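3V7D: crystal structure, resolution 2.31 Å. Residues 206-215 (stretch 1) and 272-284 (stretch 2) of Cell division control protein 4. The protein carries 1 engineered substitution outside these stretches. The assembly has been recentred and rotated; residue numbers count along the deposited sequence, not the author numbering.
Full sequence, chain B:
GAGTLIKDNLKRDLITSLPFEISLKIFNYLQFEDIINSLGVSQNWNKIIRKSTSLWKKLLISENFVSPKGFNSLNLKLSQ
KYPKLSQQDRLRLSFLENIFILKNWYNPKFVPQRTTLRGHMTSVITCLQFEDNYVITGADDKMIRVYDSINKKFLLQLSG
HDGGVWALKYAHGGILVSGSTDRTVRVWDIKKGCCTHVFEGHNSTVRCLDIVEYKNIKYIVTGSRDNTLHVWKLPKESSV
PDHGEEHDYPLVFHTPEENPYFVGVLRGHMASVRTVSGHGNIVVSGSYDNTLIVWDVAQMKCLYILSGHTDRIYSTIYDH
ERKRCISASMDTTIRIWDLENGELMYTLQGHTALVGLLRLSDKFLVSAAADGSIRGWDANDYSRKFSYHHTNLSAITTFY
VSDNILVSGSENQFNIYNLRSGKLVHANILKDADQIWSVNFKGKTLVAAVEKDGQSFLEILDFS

Stretch 1 206-215: VRCLDIVEYK
Stretch 2 (272-284) SVRTVSGHGNIVV

Two strands of Cell division control protein 4, 206-213 and 273-279, run side by side in nearly the same direction, their axes 8° apart and 5.9 Å at closest approach. CA atoms pair in steady register: Arg207 with Arg274 (6.1 Å), Cys208 with Thr275 (5.7 Å), Leu209 with Val276 (6.1 Å), Asp210 with Ser277 (6.2 Å) and Val212 with His279 (5.4 Å). No backbone-to-backbone hydrogen bond joins them; side chains fill much of the space between them, and the two stretches together bury 681 Å², both sides summed. Stretch 2 then folds back through a type II' turn, His279 to Ile282, into strand 282-284, with Ser277 N to Val284 O at 2.9 Å and Val284 N to Ser277 O at 2.8 Å.

Val206 (chi1 t) points away. Arg207 (phi/psi -91/-31; chi1-chi3 t, p, t; chi4 87°) nearly repeats the conformation of Arg274 (-86/-34; t, p, t; 85°). Their guanidiniums stack flat, centres 3.6 Å apart and planes at 26°. Arg207 NH2 lies 3.0 Å from Arg274 NH2; both are donors, so this is a close approach of like charges, and both side chains find hydrogen-bond partners elsewhere in the structure. Cys208 is extended at -156/166 with chi1 p; Cys208 SG packs against Val276 CG1 at 3.6 Å (Val276 chi1 p) and Val273 CG1 at 4.0 Å (Val273 chi1 t), with Val273 O also 3.5 Å from SG. Leu209 points away, but its carbonyl carbon C still meets Val276 CG1 at 3.6 Å.

Asp210 (-144/161, chi1 t, chi2 -11°) makes the direct hydrogen bond between the stretches: Gly278 N donates to Asp210 OD2 at 2.9 Å and 159°. Asp210 OD1 accepts from Ile211 N at 2.7 Å, so the carboxylate ties its own strand to its neighbour. Ile211 (m, t) points away, yet a water lies 2.9 Å from both Ile211 O and Gly278 O, bridging the backbones.

Val212 (-121/156, chi1 m) packs over glycine. Its CG1 lies 3.5 Å from Gly278 C and 4.1 Å from Val283 CG2 (Val283 chi1 t); a CB on Gly278 would clash with both methyls. Val212 CG2 sits 3.3 Å from Gly280 O. Glu213 (t, t) points away while its carbonyl O receives a CA-H contact from Gly280 CA at 3.5 Å. Gly280, at 60/-136, adopts the positive phi that favours glycine. Tyr214 (-130/121, chi1 t, chi2 64°) closes the contact: Asn281 CB (-86/-2, chi1 p) stands 3.4 Å from the Tyr214 ring centroid, 8° off the normal, a CH-pi contact over the face. Lys215 (58/49) makes no contact.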

# COMPACT_ATOMS: atom_id res chain seq x y z
N VAL B 206 5.25 -23.23 21.58
CA VAL B 206 5.60 -22.42 20.42
C VAL B 206 4.74 -21.16 20.44
O VAL B 206 3.54 -21.22 20.23
CB VAL B 206 5.38 -23.17 19.09
CG1 VAL B 206 5.84 -22.32 17.92
CG2 VAL B 206 6.11 -24.51 19.11
N ARG B 207 5.37 -20.02 20.71
CA ARG B 207 4.63 -18.78 20.96
C ARG B 207 4.38 -17.95 19.71
O ARG B 207 3.38 -17.24 19.62
CB ARG B 207 5.37 -17.93 22.00
CG ARG B 207 4.56 -16.77 22.53
CD ARG B 207 3.27 -17.26 23.17
NE ARG B 207 2.46 -16.16 23.69
CZ ARG B 207 1.58 -15.48 22.97
NH1 ARG B 207 1.39 -15.78 21.69
NH2 ARG B 207 0.88 -14.50 23.54
N CYS B 208 5.29 -18.02 18.75
CA CYS B 208 5.22 -17.20 17.56
C CYS B 208 5.98 -17.88 16.43
O CYS B 208 6.73 -18.82 16.68
CB CYS B 208 5.83 -15.82 17.84
SG CYS B 208 7.59 -15.87 18.33
N LEU B 209 5.79 -17.41 15.20
CA LEU B 209 6.51 -17.96 14.06
C LEU B 209 6.41 -17.10 12.81
O LEU B 209 5.48 -16.31 12.65
CB LEU B 209 6.07 -19.40 13.77
CG LEU B 209 4.76 -19.70 13.05
CD1 LEU B 209 5.02 -19.94 11.58
CD2 LEU B 209 4.07 -20.91 13.66
N ASP B 210 7.39 -17.25 11.92
CA ASP B 210 7.39 -16.57 10.63
C ASP B 210 7.98 -17.50 9.57
O ASP B 210 8.67 -18.46 9.91
CB ASP B 210 8.20 -15.28 10.69
CG ASP B 210 7.80 -14.28 9.61
OD1 ASP B 210 7.05 -14.65 8.68
OD2 ASP B 210 8.25 -13.12 9.70
N ILE B 211 7.71 -17.20 8.30
CA ILE B 211 8.30 -17.95 7.20
C ILE B 211 9.04 -17.01 6.27
O ILE B 211 8.49 -16.00 5.83
CB ILE B 211 7.23 -18.70 6.38
CG1 ILE B 211 6.42 -19.64 7.28
CG2 ILE B 211 7.88 -19.47 5.24
CD1 ILE B 211 5.32 -20.37 6.54
N VAL B 212 10.29 -17.33 5.97
CA VAL B 212 11.09 -16.49 5.07
C VAL B 212 11.55 -17.28 3.86
O VAL B 212 11.63 -18.50 3.90
CB VAL B 212 12.31 -15.91 5.79
CG1 VAL B 212 11.87 -15.09 7.00
CG2 VAL B 212 13.27 -17.02 6.21
N GLU B 213 11.83 -16.57 2.77
CA GLU B 213 12.39 -17.20 1.58
C GLU B 213 13.75 -16.59 1.27
O GLU B 213 13.86 -15.39 1.04
CB GLU B 213 11.45 -17.06 0.38
CG GLU B 213 11.94 -17.82 -0.85
CD GLU B 213 10.99 -17.70 -2.03
OE1 GLU B 213 9.99 -16.97 -1.92
OE2 GLU B 213 11.25 -18.36 -3.06
N TYR B 214 14.78 -17.42 1.27
CA TYR B 214 16.12 -16.95 0.97
C TYR B 214 16.75 -17.84 -0.09
O TYR B 214 16.87 -19.05 0.10
CB TYR B 214 16.97 -16.94 2.25
CG TYR B 214 18.38 -16.44 2.03
CD1 TYR B 214 18.62 -15.14 1.61
CD2 TYR B 214 19.47 -17.27 2.24
CE1 TYR B 214 19.90 -14.68 1.41
CE2 TYR B 214 20.76 -16.83 2.04
CZ TYR B 214 20.97 -15.53 1.62
OH TYR B 214 22.26 -15.08 1.42
N LYS B 215 17.14 -17.24 -1.22
CA LYS B 215 17.71 -17.99 -2.35
C LYS B 215 16.74 -19.05 -2.84
O LYS B 215 17.14 -20.20 -3.02
CB LYS B 215 19.05 -18.63 -1.97
CG LYS B 215 20.10 -17.63 -1.51
CD LYS B 215 20.89 -17.05 -2.68
CE LYS B 215 22.07 -16.21 -2.22
NZ LYS B 215 21.69 -14.78 -2.04
N SER B 272 11.07 -16.01 27.35
CA SER B 272 10.22 -16.42 26.24
C SER B 272 10.37 -15.54 25.01
O SER B 272 10.47 -14.32 25.12
CB SER B 272 8.75 -16.45 26.68
OG SER B 272 7.89 -16.58 25.57
N VAL B 273 10.43 -16.17 23.84
CA VAL B 273 10.46 -15.44 22.58
C VAL B 273 9.03 -15.11 22.18
O VAL B 273 8.28 -15.98 21.73
CB VAL B 273 11.15 -16.24 21.47
CG1 VAL B 273 11.13 -15.45 20.17
CG2 VAL B 273 12.59 -16.57 21.88
N ARG B 274 8.67 -13.85 22.35
CA ARG B 274 7.29 -13.40 22.22
C ARG B 274 6.90 -13.07 20.78
O ARG B 274 5.76 -13.28 20.37
CB ARG B 274 7.06 -12.18 23.11
CG ARG B 274 5.63 -11.66 23.12
CD ARG B 274 4.66 -12.75 23.55
NE ARG B 274 3.33 -12.20 23.77
CZ ARG B 274 2.43 -12.03 22.80
NH1 ARG B 274 2.72 -12.37 21.56
NH2 ARG B 274 1.24 -11.52 23.09
N THR B 275 7.85 -12.55 20.02
CA THR B 275 7.55 -12.07 18.67
C THR B 275 8.71 -12.32 17.72
O THR B 275 9.87 -12.34 18.12
CB THR B 275 7.21 -10.57 18.68
OG1 THR B 275 7.07 -10.11 17.33
CG2 THR B 275 8.31 -9.78 19.37
N VAL B 276 8.39 -12.51 16.44
CA VAL B 276 9.40 -12.77 15.43
C VAL B 276 8.98 -12.17 14.09
O VAL B 276 7.81 -12.22 13.71
CB VAL B 276 9.68 -14.28 15.31
CG1 VAL B 276 8.42 -15.02 14.88
CG2 VAL B 276 10.80 -14.56 14.33
N SER B 277 9.94 -11.60 13.37
CA SER B 277 9.66 -10.97 12.08
C SER B 277 10.89 -11.08 11.20
O SER B 277 11.97 -10.63 11.57
CB SER B 277 9.29 -9.49 12.28
OG SER B 277 9.17 -8.82 11.04
N GLY B 278 10.73 -11.69 10.03
CA GLY B 278 11.87 -11.89 9.14
C GLY B 278 11.60 -11.65 7.67
O GLY B 278 10.46 -11.61 7.22
N HIS B 279 12.68 -11.48 6.92
CA HIS B 279 12.63 -11.38 5.46
C HIS B 279 13.98 -11.78 4.90
O HIS B 279 15.02 -11.33 5.38
CB HIS B 279 12.29 -9.95 5.03
CG HIS B 279 12.24 -9.77 3.55
ND1 HIS B 279 11.06 -9.82 2.83
CD2 HIS B 279 13.22 -9.54 2.64
CE1 HIS B 279 11.33 -9.63 1.55
NE2 HIS B 279 12.63 -9.45 1.41
N GLY B 280 13.97 -12.63 3.88
CA GLY B 280 15.21 -13.17 3.34
C GLY B 280 15.95 -13.94 4.42
O GLY B 280 15.34 -14.69 5.18
N ASN B 281 17.26 -13.73 4.52
CA ASN B 281 18.08 -14.44 5.50
C ASN B 281 18.12 -13.74 6.86
O ASN B 281 18.74 -14.24 7.80
CB ASN B 281 19.51 -14.63 4.98
CG ASN B 281 20.25 -13.32 4.79
OD1 ASN B 281 19.72 -12.37 4.21
ND2 ASN B 281 21.48 -13.26 5.29
N ILE B 282 17.46 -12.59 6.96
CA ILE B 282 17.46 -11.84 8.21
C ILE B 282 16.16 -12.02 8.99
O ILE B 282 15.07 -11.83 8.46
CB ILE B 282 17.70 -10.34 7.96
CG1 ILE B 282 19.05 -10.13 7.28
CG2 ILE B 282 17.65 -9.58 9.28
CD1 ILE B 282 20.22 -10.55 8.14
N VAL B 283 16.30 -12.40 10.26
CA VAL B 283 15.16 -12.58 11.14
C VAL B 283 15.40 -11.88 12.47
O VAL B 283 16.47 -11.99 13.06
CB VAL B 283 14.88 -14.08 11.41
CG1 VAL B 283 13.76 -14.24 12.41
CG2 VAL B 283 14.55 -14.80 10.11
N VAL B 284 14.39 -11.14 12.94
CA VAL B 284 14.47 -10.47 14.23
C VAL B 284 13.53 -11.11 15.25
O VAL B 284 12.35 -11.36 14.95
CB VAL B 284 14.12 -8.98 14.10
CG1 VAL B 284 14.26 -8.28 15.45
CG2 VAL B 284 15.01 -8.31 13.06
O HOH W 1 8.29 -13.15 6.03